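Local coordinates for protein pyrrolysyl-tRNA synthetase (Desulfitobacterium hafniense, PDB 3DSQ) that probably attaches pyrrolysine to its cognate tRNA in an ATP-dependent reaction, as a homodimeric class II aminoacyl-tRNA synthetase, at residues Val92-Met106 with Lys124-Leu138. Sequence-based numbering, arbitrary orientation.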
loop_
_atom_site.group_PDB
_atom_site.type_symbol
_atom_site.label_atom_id
_atom_site.label_comp_id
_atom_site.label_asym_id
_atom_site.label_seq_id
_atom_site.Cartn_x
_atom_site.Cartn_y
_atom_site.Cartn_z
ATOM N N VAL B 92 7.790 -8.007 5.226
ATOM C CA VAL B 92 8.667 -6.867 4.946
ATOM C C VAL B 92 7.962 -5.865 4.041
ATOM O O VAL B 92 7.005 -6.201 3.352
ATOM C CB VAL B 92 9.984 -7.300 4.251
ATOM C CG1 VAL B 92 10.723 -8.287 5.117
ATOM C CG2 VAL B 92 9.681 -7.897 2.861
ATOM N N VAL B 93 8.429 -4.623 4.064
ATOM C CA VAL B 93 7.870 -3.575 3.229
ATOM C C VAL B 93 9.046 -2.825 2.580
ATOM O O VAL B 93 9.843 -2.146 3.248
ATOM C CB VAL B 93 6.956 -2.626 4.052
ATOM C CG1 VAL B 93 7.727 -1.949 5.170
ATOM C CG2 VAL B 93 6.327 -1.613 3.127
ATOM N N THR B 94 9.123 -2.947 1.263
ATOM C CA THR B 94 10.219 -2.385 0.480
ATOM C C THR B 94 9.832 -1.302 -0.542
ATOM O O THR B 94 8.652 -1.086 -0.840
ATOM C CB THR B 94 10.966 -3.544 -0.245
ATOM O OG1 THR B 94 10.086 -4.179 -1.173
ATOM C CG2 THR B 94 11.439 -4.603 0.759
ATOM N N PRO B 95 10.836 -0.609 -1.105
ATOM C CA PRO B 95 10.579 0.453 -2.089
ATOM C C PRO B 95 9.708 0.039 -3.269
ATOM O O PRO B 95 9.834 -1.063 -3.805
ATOM C CB PRO B 95 11.983 0.847 -2.557
ATOM C CG PRO B 95 12.857 0.509 -1.400
ATOM C CD PRO B 95 12.283 -0.817 -0.932
ATOM N N THR B 96 8.808 0.923 -3.666
ATOM C CA THR B 96 7.991 0.655 -4.833
ATOM C C THR B 96 8.754 1.205 -6.045
ATOM O O THR B 96 8.439 0.874 -7.180
ATOM C CB THR B 96 6.623 1.324 -4.740
ATOM O OG1 THR B 96 6.794 2.737 -4.626
ATOM C CG2 THR B 96 5.865 0.803 -3.516
ATOM N N ILE B 97 9.748 2.056 -5.801
ATOM C CA ILE B 97 10.566 2.590 -6.900
ATOM C C ILE B 97 11.855 1.761 -6.914
ATOM O O ILE B 97 12.591 1.740 -5.936
ATOM C CB ILE B 97 10.933 4.093 -6.691
ATOM C CG1 ILE B 97 9.664 4.945 -6.679
ATOM C CG2 ILE B 97 11.866 4.583 -7.840
ATOM C CD1 ILE B 97 9.861 6.374 -6.218
ATOM N N ILE B 98 12.109 1.045 -8.002
ATOM C CA ILE B 98 13.326 0.234 -8.093
ATOM C C ILE B 98 14.211 0.706 -9.258
ATOM O O ILE B 98 13.790 1.528 -10.068
ATOM C CB ILE B 98 12.995 -1.271 -8.268
ATOM C CG1 ILE B 98 12.304 -1.504 -9.604
ATOM C CG2 ILE B 98 12.083 -1.744 -7.114
ATOM C CD1 ILE B 98 12.148 -2.979 -9.961
ATOM N N THR B 99 15.433 0.187 -9.341
ATOM C CA THR B 99 16.344 0.603 -10.404
ATOM C C THR B 99 16.297 -0.293 -11.633
ATOM O O THR B 99 15.795 -1.427 -11.590
ATOM C CB THR B 99 17.809 0.647 -9.914
ATOM O OG1 THR B 99 18.273 -0.688 -9.668
ATOM C CG2 THR B 99 17.924 1.460 -8.633
ATOM N N LYS B 100 16.827 0.245 -12.730
ATOM C CA LYS B 100 16.907 -0.450 -14.010
ATOM C C LYS B 100 17.809 -1.679 -13.888
ATOM O O LYS B 100 17.559 -2.708 -14.504
ATOM C CB LYS B 100 17.464 0.509 -15.075
ATOM C CG LYS B 100 17.633 -0.096 -16.461
ATOM C CD LYS B 100 18.053 0.962 -17.490
ATOM C CE LYS B 100 18.125 0.356 -18.888
ATOM N NZ LYS B 100 18.434 1.350 -19.965
ATOM N N SER B 101 18.856 -1.573 -13.079
ATOM C CA SER B 101 19.774 -2.689 -12.901
ATOM C C SER B 101 19.062 -3.842 -12.208
ATOM O O SER B 101 19.221 -5.000 -12.594
ATOM C CB SER B 101 20.981 -2.256 -12.075
ATOM O OG SER B 101 21.625 -1.147 -12.680
ATOM N N ALA B 102 18.281 -3.523 -11.180
ATOM C CA ALA B 102 17.548 -4.554 -10.457
ATOM C C ALA B 102 16.617 -5.234 -11.441
ATOM O O ALA B 102 16.571 -6.457 -11.535
ATOM C CB ALA B 102 16.752 -3.935 -9.325
ATOM N N LEU B 103 15.895 -4.419 -12.197
ATOM C CA LEU B 103 14.947 -4.922 -13.173
ATOM C C LEU B 103 15.634 -5.817 -14.209
ATOM O O LEU B 103 15.121 -6.883 -14.563
ATOM C CB LEU B 103 14.243 -3.738 -13.847
ATOM C CG LEU B 103 12.856 -3.942 -14.468
ATOM C CD1 LEU B 103 12.995 -4.452 -15.875
ATOM C CD2 LEU B 103 12.031 -4.898 -13.617
ATOM N N ALA B 104 16.801 -5.389 -14.679
ATOM C CA ALA B 104 17.553 -6.154 -15.672
ATOM C C ALA B 104 17.882 -7.566 -15.182
ATOM O O ALA B 104 17.779 -8.529 -15.937
ATOM C CB ALA B 104 18.842 -5.409 -16.041
ATOM N N LYS B 105 18.266 -7.684 -13.915
ATOM C CA LYS B 105 18.612 -8.977 -13.324
ATOM C C LYS B 105 17.440 -9.950 -13.276
ATOM O O LYS B 105 17.603 -11.099 -12.877
ATOM C CB LYS B 105 19.128 -8.786 -11.900
ATOM C CG LYS B 105 20.304 -7.842 -11.757
ATOM C CD LYS B 105 20.706 -7.746 -10.293
ATOM C CE LYS B 105 21.817 -6.746 -10.067
ATOM N NZ LYS B 105 22.115 -6.628 -8.615
ATOM N N MET B 106 16.259 -9.488 -13.668
ATOM C CA MET B 106 15.067 -10.324 -13.644
ATOM C C MET B 106 14.792 -11.060 -14.949
ATOM O O MET B 106 13.831 -11.830 -15.037
ATOM C CB MET B 106 13.853 -9.475 -13.265
ATOM C CG MET B 106 13.819 -9.093 -11.797
ATOM S SD MET B 106 13.773 -10.569 -10.745
ATOM C CE MET B 106 14.795 -10.131 -9.500
ATOM N N LYS B 124 16.938 5.629 -15.135
ATOM C CA LYS B 124 17.407 4.588 -14.228
ATOM C C LYS B 124 16.406 4.103 -13.184
ATOM O O LYS B 124 16.688 3.154 -12.457
ATOM C CB LYS B 124 18.650 5.083 -13.493
ATOM C CG LYS B 124 18.354 6.250 -12.562
ATOM C CD LYS B 124 19.578 6.685 -11.779
ATOM C CE LYS B 124 19.212 7.739 -10.734
ATOM N NZ LYS B 124 18.612 8.972 -11.338
ATOM N N LYS B 125 15.247 4.748 -13.097
ATOM C CA LYS B 125 14.259 4.354 -12.097
ATOM C C LYS B 125 12.898 4.051 -12.697
ATOM O O LYS B 125 12.506 4.643 -13.703
ATOM C CB LYS B 125 14.107 5.459 -11.046
ATOM C CG LYS B 125 15.404 5.878 -10.382
ATOM C CD LYS B 125 15.155 6.923 -9.304
ATOM C CE LYS B 125 16.465 7.469 -8.731
ATOM N NZ LYS B 125 17.320 6.406 -8.118
ATOM N N CYS B 126 12.184 3.119 -12.072
ATOM C CA CYS B 126 10.854 2.741 -12.521
ATOM C C CYS B 126 10.040 2.176 -11.362
ATOM O O CYS B 126 10.580 1.838 -10.313
ATOM C CB CYS B 126 10.936 1.682 -13.627
ATOM S SG CYS B 126 11.547 0.051 -13.103
ATOM N N LEU B 127 8.734 2.083 -11.556
ATOM C CA LEU B 127 7.869 1.514 -10.535
ATOM C C LEU B 127 7.978 0.001 -10.641
ATOM O O LEU B 127 7.895 -0.568 -11.734
ATOM C CB LEU B 127 6.415 1.956 -10.751
ATOM C CG LEU B 127 6.143 3.440 -10.498
ATOM C CD1 LEU B 127 4.688 3.781 -10.772
ATOM C CD2 LEU B 127 6.512 3.761 -9.057
ATOM N N ARG B 128 8.175 -0.656 -9.506
ATOM C CA ARG B 128 8.300 -2.108 -9.492
ATOM C C ARG B 128 7.113 -2.798 -10.154
ATOM O O ARG B 128 5.964 -2.470 -9.880
ATOM C CB ARG B 128 8.443 -2.624 -8.046
ATOM C CG ARG B 128 7.192 -2.484 -7.185
ATOM C CD ARG B 128 7.467 -2.897 -5.743
ATOM N NE ARG B 128 6.275 -2.808 -4.901
ATOM C CZ ARG B 128 6.296 -2.835 -3.571
ATOM N NH1 ARG B 128 7.456 -2.939 -2.918
ATOM N NH2 ARG B 128 5.156 -2.780 -2.894
ATOM N N PRO B 129 7.386 -3.740 -11.072
ATOM C CA PRO B 129 6.324 -4.477 -11.757
ATOM C C PRO B 129 6.021 -5.737 -10.947
ATOM O O PRO B 129 5.007 -6.385 -11.154
ATOM C CB PRO B 129 6.952 -4.813 -13.107
ATOM C CG PRO B 129 8.355 -5.080 -12.735
ATOM C CD PRO B 129 8.676 -3.940 -11.760
ATOM N N MET B 130 6.933 -6.091 -10.044
ATOM C CA MET B 130 6.757 -7.265 -9.201
ATOM C C MET B 130 7.589 -7.089 -7.938
ATOM O O MET B 130 8.400 -6.171 -7.850
ATOM C CB MET B 130 7.169 -8.550 -9.939
ATOM C CG MET B 130 8.661 -8.818 -9.998
ATOM S SD MET B 130 9.534 -7.931 -11.313
ATOM C CE MET B 130 9.596 -9.209 -12.557
ATOM N N LEU B 131 7.390 -7.972 -6.966
ATOM C CA LEU B 131 8.096 -7.890 -5.694
ATOM C C LEU B 131 9.405 -8.667 -5.647
ATOM O O LEU B 131 10.241 -8.422 -4.787
ATOM C CB LEU B 131 7.180 -8.395 -4.569
ATOM C CG LEU B 131 5.876 -7.636 -4.336
ATOM C CD1 LEU B 131 5.060 -8.370 -3.275
ATOM C CD2 LEU B 131 6.179 -6.196 -3.896
ATOM N N ALA B 132 9.579 -9.601 -6.576
ATOM C CA ALA B 132 10.769 -10.450 -6.612
ATOM C C ALA B 132 12.135 -9.796 -6.397
ATOM O O ALA B 132 12.826 -10.113 -5.426
ATOM C CB ALA B 132 10.778 -11.257 -7.903
ATOM N N PRO B 133 12.545 -8.873 -7.285
ATOM C CA PRO B 133 13.858 -8.248 -7.091
ATOM C C PRO B 133 14.151 -7.761 -5.679
ATOM O O PRO B 133 15.250 -7.963 -5.160
ATOM C CB PRO B 133 13.875 -7.119 -8.132
ATOM C CG PRO B 133 12.426 -6.858 -8.419
ATOM C CD PRO B 133 11.814 -8.238 -8.395
ATOM N N ASN B 134 13.171 -7.124 -5.055
ATOM C CA ASN B 134 13.354 -6.618 -3.702
ATOM C C ASN B 134 13.500 -7.736 -2.674
ATOM O O ASN B 134 14.271 -7.608 -1.727
ATOM C CB ASN B 134 12.189 -5.705 -3.320
ATOM C CG ASN B 134 12.256 -4.368 -4.019
ATOM O OD1 ASN B 134 13.124 -4.148 -4.879
ATOM N ND2 ASN B 134 11.347 -3.462 -3.662
ATOM N N LEU B 135 12.755 -8.824 -2.859
ATOM C CA LEU B 135 12.831 -9.946 -1.930
ATOM C C LEU B 135 14.165 -10.682 -2.135
ATOM O O LEU B 135 14.737 -11.235 -1.196
ATOM C CB LEU B 135 11.637 -10.893 -2.138
ATOM C CG LEU B 135 10.237 -10.300 -1.886
ATOM C CD1 LEU B 135 9.182 -11.389 -2.034
ATOM C CD2 LEU B 135 10.160 -9.695 -0.491
ATOM N N TYR B 136 14.662 -10.676 -3.369
ATOM C CA TYR B 136 15.943 -11.304 -3.674
ATOM C C TYR B 136 17.006 -10.590 -2.845
ATOM O O TYR B 136 17.873 -11.221 -2.228
ATOM C CB TYR B 136 16.277 -11.131 -5.155
ATOM C CG TYR B 136 16.146 -12.380 -5.989
ATOM C CD1 TYR B 136 15.484 -12.347 -7.214
ATOM C CD2 TYR B 136 16.735 -13.585 -5.585
ATOM C CE1 TYR B 136 15.413 -13.480 -8.029
ATOM C CE2 TYR B 136 16.673 -14.728 -6.393
ATOM C CZ TYR B 136 16.013 -14.663 -7.614
ATOM O OH TYR B 136 15.972 -15.764 -8.437
ATOM N N THR B 137 16.920 -9.261 -2.839
ATOM C CA THR B 137 17.861 -8.422 -2.113
ATOM C C THR B 137 17.821 -8.748 -0.621
ATOM O O THR B 137 18.858 -8.989 -0.000
ATOM C CB THR B 137 17.539 -6.928 -2.366
ATOM O OG1 THR B 137 17.652 -6.658 -3.771
ATOM C CG2 THR B 137 18.499 -6.018 -1.613
ATOM N N LEU B 138 16.623 -8.774 -0.045
ATOM C CA LEU B 138 16.482 -9.088 1.373
ATOM C C LEU B 138 16.992 -10.494 1.685
ATOM O O LEU B 138 17.528 -10.742 2.763
ATOM C CB LEU B 138 15.024 -8.942 1.817
ATOM C CG LEU B 138 14.497 -7.505 1.869
ATOM C CD1 LEU B 138 13.221 -7.449 2.700
ATOM C CD2 LEU B 138 15.540 -6.609 2.497
#
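A two-stranded antiparallel ribbon in the class II synthetase core joins Ile97-Thr99 to Lys125-Leu127. Ile98 and Cys126 form its hydrogen-bonded pair, Ile98 N to Cys126 O 2.9 Å and Cys126 N to Ile98 O 3.0 Å; just past the ribbon, Arg128 N makes a nearly straight bond to Thr96 O (2.8 Å, 175° at the hydrogen). The Arg128 chain, extended from CG to NE, carries the guanidinium back along Thr96. There Thr96 CG2 lies over one face, 3.6 Å above its plane, and Leu131 CD2 over the other, while NH1 bonds weakly to Pro95 O and forms a salt bridge with Glu154; NE donates to Thr157 O. A leucine in place of Arg128 would probably cost the Glu154 carboxylate this salt bridge and Thr157 O its NE donor. Asn134 ND2 donates to Thr94 OG1 (2.9 Å), nearly in the plane of the Asn134 amide, and weakly to Pro95 O; the same hydroxyl is hydrogen-bonded to Glu154. Ile98 CD1 rests on Pro129 and Pro133. Thr99 leads into helix 100-104, helix 132-142 carries Pro133 and Asn134, strand 150-159 flanks Val92 and Leu127, strand 171-180 backs Leu131 and Leu135, and Glu171 of the second subunit binds Thr96 OG1 and Ile97 N.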